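Local coordinates for putative NAD(P)H-flavin oxidoreductase (Streptococcus pyogenes serotype M1, PDB 2HAY), which binds flavin mononucleotide and, as a member of the nitroreductase family, probably catalyses NAD(P)H-dependent reductions through that flavin, at residues N185-L189 / E190-I194; A100-N103 / S104-R108; I8-Q11 / I12-L16. All coordinates share one frame; numbering follows the deposited sequence.

Overall arrangement
The three contacts are local ones, each made within a continuous run of chain, and they come in the order contact 3, contact 2, contact 1. Contact 3 is part of helix 6-18 near the N-terminus, contact 2 of helix 99-106, and contact 1 is the turn leading from helix 174-183 into strand 192-201 of the four-stranded antiparallel sheet. The centres of contacts 1 and 2 are about 21 Å apart, with about 8 Å between nearest atoms; the centre of contact 3 is about 37 Å from those of both, across the chain's centre from contact 1. The second subunit touches contact 1 through Val186 alone and contact 3 more extensively.

Contact 1. Residues N185-L189 / E190-I194; sequences NVIDL and EKEGI
Two carboxylates, those of Asp188 and Glu192, each take a backbone N-H across this turn, but by different approaches. The Glu192 group receives Asp188 N on OE2, through the anti lone pair that faces away from OE1; N to OE2 is 2.8 Å and the N-H...O angle is 165°. The Asp188 group is met from above its plane instead, with Glu190 N 3.2 Å from OD1. The extended chain of Lys191 passes across its other oxygen; in one of two modelled conformers Lys191 NZ makes a long salt bridge of 3.7 Å to Asp188 OD2, so this pairing is tentative. The first torsion of Glu192 (70°) sets CG between backbone N and carbonyl carbon, which brings the side chain against Ile187, with Glu192 OE2 3.5 Å from Ile187 CB. Carbonyl O of Asp188 closes the turn: it accepts Lys191 N at 2.8 Å and, weakly, Glu192 N. The chain thereby bends sharply from the end of helix 174-183, where Asn185 with its positive phi is the C-prime residue of a Schellman motif, into strand 192-201 of the antiparallel sheet. Glu192 OE1 forms a salt bridge with Arg55, so both oxygens of this carboxylate are engaged and its rotation is restricted. On the apolar side, Ile187 packs on Ile89 of strand 84-91 and on Leu181 of the preceding helix.

Contact 2. Residues A100-N103 / S104-R108; sequences AIKN and SLLRR. With SO4 (sulfate ion), chain G.
Ser104 OG reaches back to Ile101 O, 2.6 Å away, as a hydrogen-bond donor, held there by a first torsion (69°) that sets the hydroxyl between backbone N and carbonyl carbon. That carbonyl also receives weak bonds from Ser104 N and Leu105 N, so the serine gives it a short bond where the helical ones are long. Arg107 reaches across by a backbone bond, Arg107 N to Asn103 O at 2.9 Å, and its CG lies 3.3 Å from that same oxygen. The side chain then folds at chi3, and Ser104 CA lies against one face of the guanidinium, 3.5 Å from its plane and toward the rim. A water in that plane accepts from Arg107 NH1 at 3.0 Å and donates to Ala100 O at 2.7 Å; NH2 bonds to Gly50 O. Leu106 crosses Lys102 and Asn103 at a slant, its CD1 3.7 Å from Asn103 OD1 and 4.2 Å from Lys102 CG. The helical bond from Leu106 N to Lys102 O is nearly straight, at 172°. Arg108 directs its guanidinium edge to a sulfate, probably from the crystallisation liquor, through a weak bond from NH2 to O4. Helix 99-106 rests on helix 116-130, where Ile101 meets Leu120 and Tyr123 and Leu105 meets Arg119 and Tyr123, while Arg107 packs on Lys214 of the second subunit.

Contact 3. Residues I8-Q11 / I12-L16; sequences IHHQ and IQQAL
His10 and Gln14, one helical turn apart, stack by their flat ends: imidazole and amide planes are 16° apart, and Gln14 CG sits over one face of the ring. This is a CH-pi contact, with CG 3.8 Å from the ring centroid and 18° off the ring normal, and the amide carbon CD follows it at 3.6 Å from His10 CE1. Different first torsions bring the two groups together. In His10 the ring carbon CG lies anti to the backbone N (chi1 171°), while in Gln14 CG stands beside the backbone N and the chain then bends at chi2, folding the amide over the imidazole. A second pair is apolar, Ile8 CG2 touching Ile12 CD1 at 3.7 Å. Both pairs are spaced by regular i to i+4 bonds of helix 6-18, among them Gln14 N to His10 O at 2.7 Å and Ile12 N to Ile8 O at 3.0 Å.

Further out, Ala15 and Leu16 pack on helix 137-162, and Arg19, which binds the FMN, comes just after helix 6-18. The second subunit covers another part of the helix: Ile12 meets its Leu37 and Ile8 its Leu161. There Gln11, extended along its whole length, bonds through NE2 to OE1 of Gln11 of the second subunit, and His9 NE2 bonds to that subunit's Asp34. The chemistry is divided: the His10-Gln14 stack probably relies on dispersion and weak electrostatics at an exposed surface where both residues also touch a crystal neighbour, whereas directional amide and imidazole bonds, backed by aliphatic packing, join the helix to its dimer partner.

Contact 1. Residues N185-L189 / E190-I194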
loop_
_atom_site.group_PDB
_atom_site.type_symbol
_atom_site.label_atom_id
_atom_site.label_comp_id
_atom_site.label_asym_id
_atom_site.label_seq_id
_atom_site.Cartn_x
_atom_site.Cartn_y
_atom_site.Cartn_z
ATOM N N ASN B 185 20.540 11.767 12.264
ATOM C CA ASN B 185 20.928 10.348 12.205
ATOM C C ASN B 185 19.743 9.400 12.357
ATOM O O ASN B 185 19.885 8.318 12.928
ATOM C CB ASN B 185 21.990 10.000 13.274
ATOM C CG ASN B 185 23.383 10.532 12.939
ATOM O OD1 ASN B 185 23.728 10.764 11.773
ATOM N ND2 ASN B 185 24.206 10.690 13.967
ATOM N N VAL B 186 18.570 9.819 11.884
ATOM C CA VAL B 186 17.380 8.974 11.953
ATOM C C VAL B 186 17.401 8.014 10.750
ATOM O O VAL B 186 17.022 6.840 10.854
ATOM C CB VAL B 186 16.069 9.810 12.044
ATOM C CG1 VAL B 186 14.822 8.905 12.062
ATOM C CG2 VAL B 186 16.072 10.671 13.304
ATOM N N ILE B 187 17.877 8.524 9.618
ATOM C CA ILE B 187 18.023 7.727 8.416
ATOM C C ILE B 187 19.416 7.915 7.844
ATOM O O ILE B 187 20.111 8.887 8.165
ATOM C CB ILE B 187 16.957 8.072 7.339
ATOM C CG1 ILE B 187 17.119 9.498 6.809
ATOM C CG2 ILE B 187 15.528 7.797 7.845
ATOM C CD1 ILE B 187 16.259 9.793 5.604
ATOM N N ASP B 188 19.853 6.953 7.033
ATOM C CA ASP B 188 21.024 7.170 6.179
ATOM C C ASP B 188 20.511 7.544 4.778
ATOM O O ASP B 188 20.101 6.675 4.024
ATOM C CB ASP B 188 21.911 5.925 6.130
ATOM C CG ASP B 188 23.104 6.087 5.187
ATOM O OD1 ASP B 188 23.306 7.181 4.614
ATOM O OD2 ASP B 188 23.857 5.110 5.014
ATOM N N LEU B 189 20.539 8.836 4.452
ATOM C CA LEU B 189 19.991 9.349 3.192
ATOM C C LEU B 189 20.599 8.730 1.920
ATOM O O LEU B 189 19.997 8.753 0.836
ATOM C CB LEU B 189 20.137 10.867 3.117
ATOM C CG LEU B 189 18.882 11.712 2.832
ATOM C CD1 LEU B 189 19.237 13.077 2.211
ATOM C CD2 LEU B 189 17.782 10.951 2.017
ATOM N N GLU B 190 21.799 8.196 2.029
ATOM C CA GLU B 190 22.389 7.533 0.864
ATOM C C GLU B 190 21.791 6.131 0.633
ATOM O O GLU B 190 21.893 5.596 -0.463
ATOM C CB GLU B 190 23.923 7.503 0.970
ATOM C CG GLU B 190 24.583 8.880 1.271
ATOM C CD GLU B 190 24.537 9.910 0.102
ATOM O OE1 GLU B 190 24.894 11.093 0.363
ATOM O OE2 GLU B 190 24.166 9.574 -1.065
ATOM N N LYS B 191 21.154 5.565 1.662
ATOM C CA LYS B 191 20.642 4.191 1.600
ATOM C C LYS B 191 19.115 4.082 1.596
ATOM O O LYS B 191 18.586 3.037 1.253
ATOM C CB LYS B 191 21.201 3.352 2.765
ATOM C CG LYS B 191 22.671 2.933 2.600
ATOM C CD LYS B 191 23.218 2.266 3.866
ATOM C CE LYS B 191 24.715 2.042 3.766
ATOM N NZ LYS B 191 25.315 1.708 5.092
ATOM N N GLU B 192 18.433 5.161 1.982
ATOM C CA GLU B 192 17.002 5.153 2.302
ATOM C C GLU B 192 16.406 6.565 2.292
ATOM O O GLU B 192 17.131 7.579 2.331
ATOM C CB GLU B 192 16.723 4.461 3.651
ATOM C CG GLU B 192 17.177 5.212 4.899
ATOM C CD GLU B 192 17.400 4.321 6.132
ATOM O OE1 GLU B 192 16.863 3.168 6.222
ATOM O OE2 GLU B 192 18.147 4.775 7.022
ATOM N N GLY B 193 15.082 6.607 2.182
ATOM C CA GLY B 193 14.323 7.855 2.148
ATOM C C GLY B 193 12.926 7.629 2.726
ATOM O O GLY B 193 12.393 6.512 2.729
ATOM N N ILE B 194 12.339 8.684 3.248
ATOM C CA ILE B 194 11.008 8.566 3.792
ATOM C C ILE B 194 9.987 8.318 2.658
ATOM O O ILE B 194 10.107 8.902 1.575
ATOM C CB ILE B 194 10.652 9.818 4.673
ATOM C CG1 ILE B 194 9.370 9.551 5.489
ATOM C CG2 ILE B 194 10.594 11.129 3.835
ATOM C CD1 ILE B 194 9.167 10.528 6.651
#

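Contact 2. Residues A100-N103 / S104-R108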
loop_
_atom_site.group_PDB
_atom_site.type_symbol
_atom_site.label_atom_id
_atom_site.label_comp_id
_atom_site.label_asym_id
_atom_site.label_seq_id
_atom_site.Cartn_x
_atom_site.Cartn_y
_atom_site.Cartn_z
ATOM N N ALA B 100 21.102 -5.937 -0.696
ATOM C CA ALA B 100 19.734 -6.138 -0.159
ATOM C C ALA B 100 18.953 -7.288 -0.834
ATOM O O ALA B 100 18.367 -8.131 -0.139
ATOM C CB ALA B 100 18.914 -4.831 -0.166
ATOM N N ILE B 101 18.944 -7.325 -2.169
ATOM C CA ILE B 101 18.211 -8.383 -2.892
ATOM C C ILE B 101 18.828 -9.758 -2.601
ATOM O O ILE B 101 18.117 -10.738 -2.409
ATOM C CB ILE B 101 18.039 -8.119 -4.432
ATOM C CG1 ILE B 101 16.709 -7.409 -4.744
ATOM C CG2 ILE B 101 17.897 -9.412 -5.187
ATOM C CD1 ILE B 101 16.749 -5.973 -4.544
ATOM N N LYS B 102 20.154 -9.805 -2.545
ATOM C CA LYS B 102 20.892 -11.033 -2.215
ATOM C C LYS B 102 20.582 -11.528 -0.795
ATOM O O LYS B 102 20.404 -12.718 -0.561
ATOM C CB LYS B 102 22.396 -10.798 -2.380
ATOM C CG LYS B 102 23.220 -12.071 -2.347
ATOM C CD LYS B 102 24.703 -11.794 -2.384
ATOM C CE LYS B 102 25.482 -13.068 -2.012
ATOM N NZ LYS B 102 26.916 -12.957 -2.428
ATOM N N ASN B 103 20.498 -10.602 0.148
ATOM C CA ASN B 103 20.217 -10.966 1.523
ATOM C C ASN B 103 18.805 -11.503 1.716
ATOM O O ASN B 103 18.564 -12.312 2.601
ATOM C CB ASN B 103 20.482 -9.786 2.447
ATOM C CG ASN B 103 21.956 -9.449 2.552
ATOM O OD1 ASN B 103 22.821 -10.316 2.408
ATOM N ND2 ASN B 103 22.250 -8.185 2.827
ATOM N N SER B 104 17.884 -11.070 0.859
ATOM C CA SER B 104 16.483 -11.455 0.967
ATOM C C SER B 104 16.304 -12.918 0.525
ATOM O O SER B 104 15.386 -13.607 0.963
ATOM C CB SER B 104 15.583 -10.487 0.174
ATOM O OG SER B 104 15.762 -10.606 -1.230
ATOM N N LEU B 105 17.212 -13.373 -0.330
ATOM C CA LEU B 105 17.260 -14.750 -0.757
ATOM C C LEU B 105 17.961 -15.606 0.294
ATOM O O LEU B 105 17.458 -16.658 0.668
ATOM C CB LEU B 105 17.941 -14.851 -2.134
ATOM C CG LEU B 105 17.135 -14.229 -3.285
ATOM C CD1 LEU B 105 18.005 -13.978 -4.507
ATOM C CD2 LEU B 105 15.942 -15.112 -3.654
ATOM N N LEU B 106 19.110 -15.144 0.782
ATOM C CA LEU B 106 19.835 -15.832 1.846
ATOM C C LEU B 106 18.988 -16.061 3.098
ATOM O O LEU B 106 19.024 -17.147 3.664
ATOM C CB LEU B 106 21.118 -15.088 2.201
ATOM C CG LEU B 106 22.128 -14.899 1.055
ATOM C CD1 LEU B 106 23.216 -13.888 1.427
ATOM C CD2 LEU B 106 22.753 -16.235 0.607
ATOM N N ARG B 107 18.233 -15.037 3.504
ATOM C CA ARG B 107 17.287 -15.092 4.620
ATOM C C ARG B 107 16.364 -16.281 4.535
ATOM O O ARG B 107 15.962 -16.830 5.552
ATOM C CB ARG B 107 16.387 -13.837 4.646
ATOM C CG ARG B 107 16.939 -12.666 5.404
ATOM C CD ARG B 107 15.837 -11.769 5.995
ATOM N NE ARG B 107 15.004 -11.074 5.009
ATOM C CZ ARG B 107 15.412 -10.076 4.223
ATOM N NH1 ARG B 107 16.685 -9.664 4.250
ATOM N NH2 ARG B 107 14.556 -9.510 3.368
ATOM N N ARG B 108 15.997 -16.625 3.307
ATOM C CA ARG B 108 15.085 -17.715 3.003
ATOM C C ARG B 108 15.828 -19.023 2.690
ATOM O O ARG B 108 15.227 -19.998 2.247
ATOM C CB ARG B 108 14.190 -17.309 1.836
ATOM C CG ARG B 108 13.247 -16.149 2.163
ATOM C CD ARG B 108 12.681 -15.527 0.908
ATOM N NE ARG B 108 12.274 -16.555 -0.040
ATOM C CZ ARG B 108 11.761 -16.324 -1.249
ATOM N NH1 ARG B 108 11.425 -17.362 -2.026
ATOM N NH2 ARG B 108 11.581 -15.070 -1.678
HETATM S S SO4 G . 9.116 -15.002 -5.703
HETATM O O1 SO4 G . 10.420 -15.265 -6.394
HETATM O O2 SO4 G . 8.542 -13.757 -6.377
HETATM O O3 SO4 G . 8.166 -16.271 -5.887
HETATM O O4 SO4 G . 9.335 -14.713 -4.143
HETATM O O HOH W 1 17.464 -7.458 2.317
#

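Contact 3. Residues I8-Q11 / I12-L16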
loop_
_atom_site.group_PDB
_atom_site.type_symbol
_atom_site.label_atom_id
_atom_site.label_comp_id
_atom_site.label_asym_id
_atom_site.label_seq_id
_atom_site.Cartn_x
_atom_site.Cartn_y
_atom_site.Cartn_z
ATOM N N ILE B 8 -17.830 -11.781 12.625
ATOM C CA ILE B 8 -16.621 -11.262 12.027
ATOM C C ILE B 8 -16.941 -10.199 10.980
ATOM O O ILE B 8 -16.240 -9.207 10.884
ATOM C CB ILE B 8 -15.712 -12.386 11.433
ATOM C CG1 ILE B 8 -15.212 -13.292 12.556
ATOM C CG2 ILE B 8 -14.497 -11.771 10.704
ATOM C CD1 ILE B 8 -14.632 -14.641 12.038
ATOM N N HIS B 9 -18.003 -10.408 10.209
ATOM C CA HIS B 9 -18.435 -9.404 9.234
ATOM C C HIS B 9 -18.730 -8.062 9.886
ATOM O O HIS B 9 -18.317 -7.032 9.394
ATOM C CB HIS B 9 -19.648 -9.881 8.461
ATOM C CG HIS B 9 -19.296 -10.623 7.215
ATOM N ND1 HIS B 9 -19.616 -10.157 5.951
ATOM C CD2 HIS B 9 -18.630 -11.792 7.035
ATOM C CE1 HIS B 9 -19.167 -11.014 5.049
ATOM N NE2 HIS B 9 -18.575 -12.018 5.680
ATOM N N HIS B 10 -19.446 -8.107 11.008
ATOM C CA HIS B 10 -19.791 -6.925 11.773
ATOM C C HIS B 10 -18.553 -6.191 12.297
ATOM O O HIS B 10 -18.455 -4.974 12.200
ATOM C CB HIS B 10 -20.699 -7.334 12.925
ATOM C CG HIS B 10 -20.947 -6.236 13.900
ATOM N ND1 HIS B 10 -21.827 -5.206 13.649
ATOM C CD2 HIS B 10 -20.446 -6.018 15.136
ATOM C CE1 HIS B 10 -21.862 -4.406 14.696
ATOM N NE2 HIS B 10 -21.025 -4.870 15.607
ATOM N N GLN B 11 -17.602 -6.942 12.830
ATOM C CA GLN B 11 -16.383 -6.371 13.364
ATOM C C GLN B 11 -15.539 -5.657 12.295
ATOM O O GLN B 11 -15.056 -4.529 12.505
ATOM C CB GLN B 11 -15.602 -7.476 14.048
ATOM C CG GLN B 11 -14.289 -7.089 14.634
ATOM C CD GLN B 11 -13.525 -8.292 15.156
ATOM O OE1 GLN B 11 -13.930 -9.458 14.964
ATOM N NE2 GLN B 11 -12.388 -8.018 15.809
ATOM N N ILE B 12 -15.397 -6.304 11.143
ATOM C CA ILE B 12 -14.699 -5.704 9.999
ATOM C C ILE B 12 -15.487 -4.512 9.477
ATOM O O ILE B 12 -14.923 -3.452 9.243
ATOM C CB ILE B 12 -14.465 -6.704 8.858
ATOM C CG1 ILE B 12 -13.563 -7.841 9.332
ATOM C CG2 ILE B 12 -13.799 -5.983 7.635
ATOM C CD1 ILE B 12 -13.558 -9.049 8.402
ATOM N N GLN B 13 -16.798 -4.670 9.333
ATOM C CA GLN B 13 -17.602 -3.568 8.844
ATOM C C GLN B 13 -17.557 -2.377 9.812
ATOM O O GLN B 13 -17.545 -1.223 9.372
ATOM C CB GLN B 13 -19.016 -4.051 8.570
ATOM C CG GLN B 13 -19.804 -3.190 7.565
ATOM C CD GLN B 13 -19.387 -3.382 6.102
ATOM O OE1 GLN B 13 -18.804 -2.474 5.482
ATOM N NE2 GLN B 13 -19.711 -4.559 5.534
ATOM N N GLN B 14 -17.490 -2.637 11.122
ATOM C CA GLN B 14 -17.345 -1.524 12.088
ATOM C C GLN B 14 -16.043 -0.766 11.900
ATOM O O GLN B 14 -16.034 0.475 11.931
ATOM C CB GLN B 14 -17.473 -1.982 13.543
ATOM C CG GLN B 14 -18.833 -2.555 13.868
ATOM C CD GLN B 14 -19.842 -1.503 14.271
ATOM O OE1 GLN B 14 -19.929 -1.130 15.440
ATOM N NE2 GLN B 14 -20.643 -1.051 13.314
ATOM N N ALA B 15 -14.968 -1.512 11.681
ATOM C CA ALA B 15 -13.635 -0.928 11.522
ATOM C C ALA B 15 -13.486 -0.110 10.231
ATOM O O ALA B 15 -12.886 0.959 10.245
ATOM C CB ALA B 15 -12.562 -1.984 11.601
ATOM N N LEU B 16 -14.065 -0.603 9.142
ATOM C CA LEU B 16 -14.044 0.108 7.855
ATOM C C LEU B 16 -14.773 1.444 7.935
ATOM O O LEU B 16 -14.332 2.418 7.351
ATOM C CB LEU B 16 -14.662 -0.752 6.740
ATOM C CG LEU B 16 -13.910 -2.018 6.347
ATOM C CD1 LEU B 16 -14.698 -2.771 5.288
ATOM C CD2 LEU B 16 -12.556 -1.632 5.853
#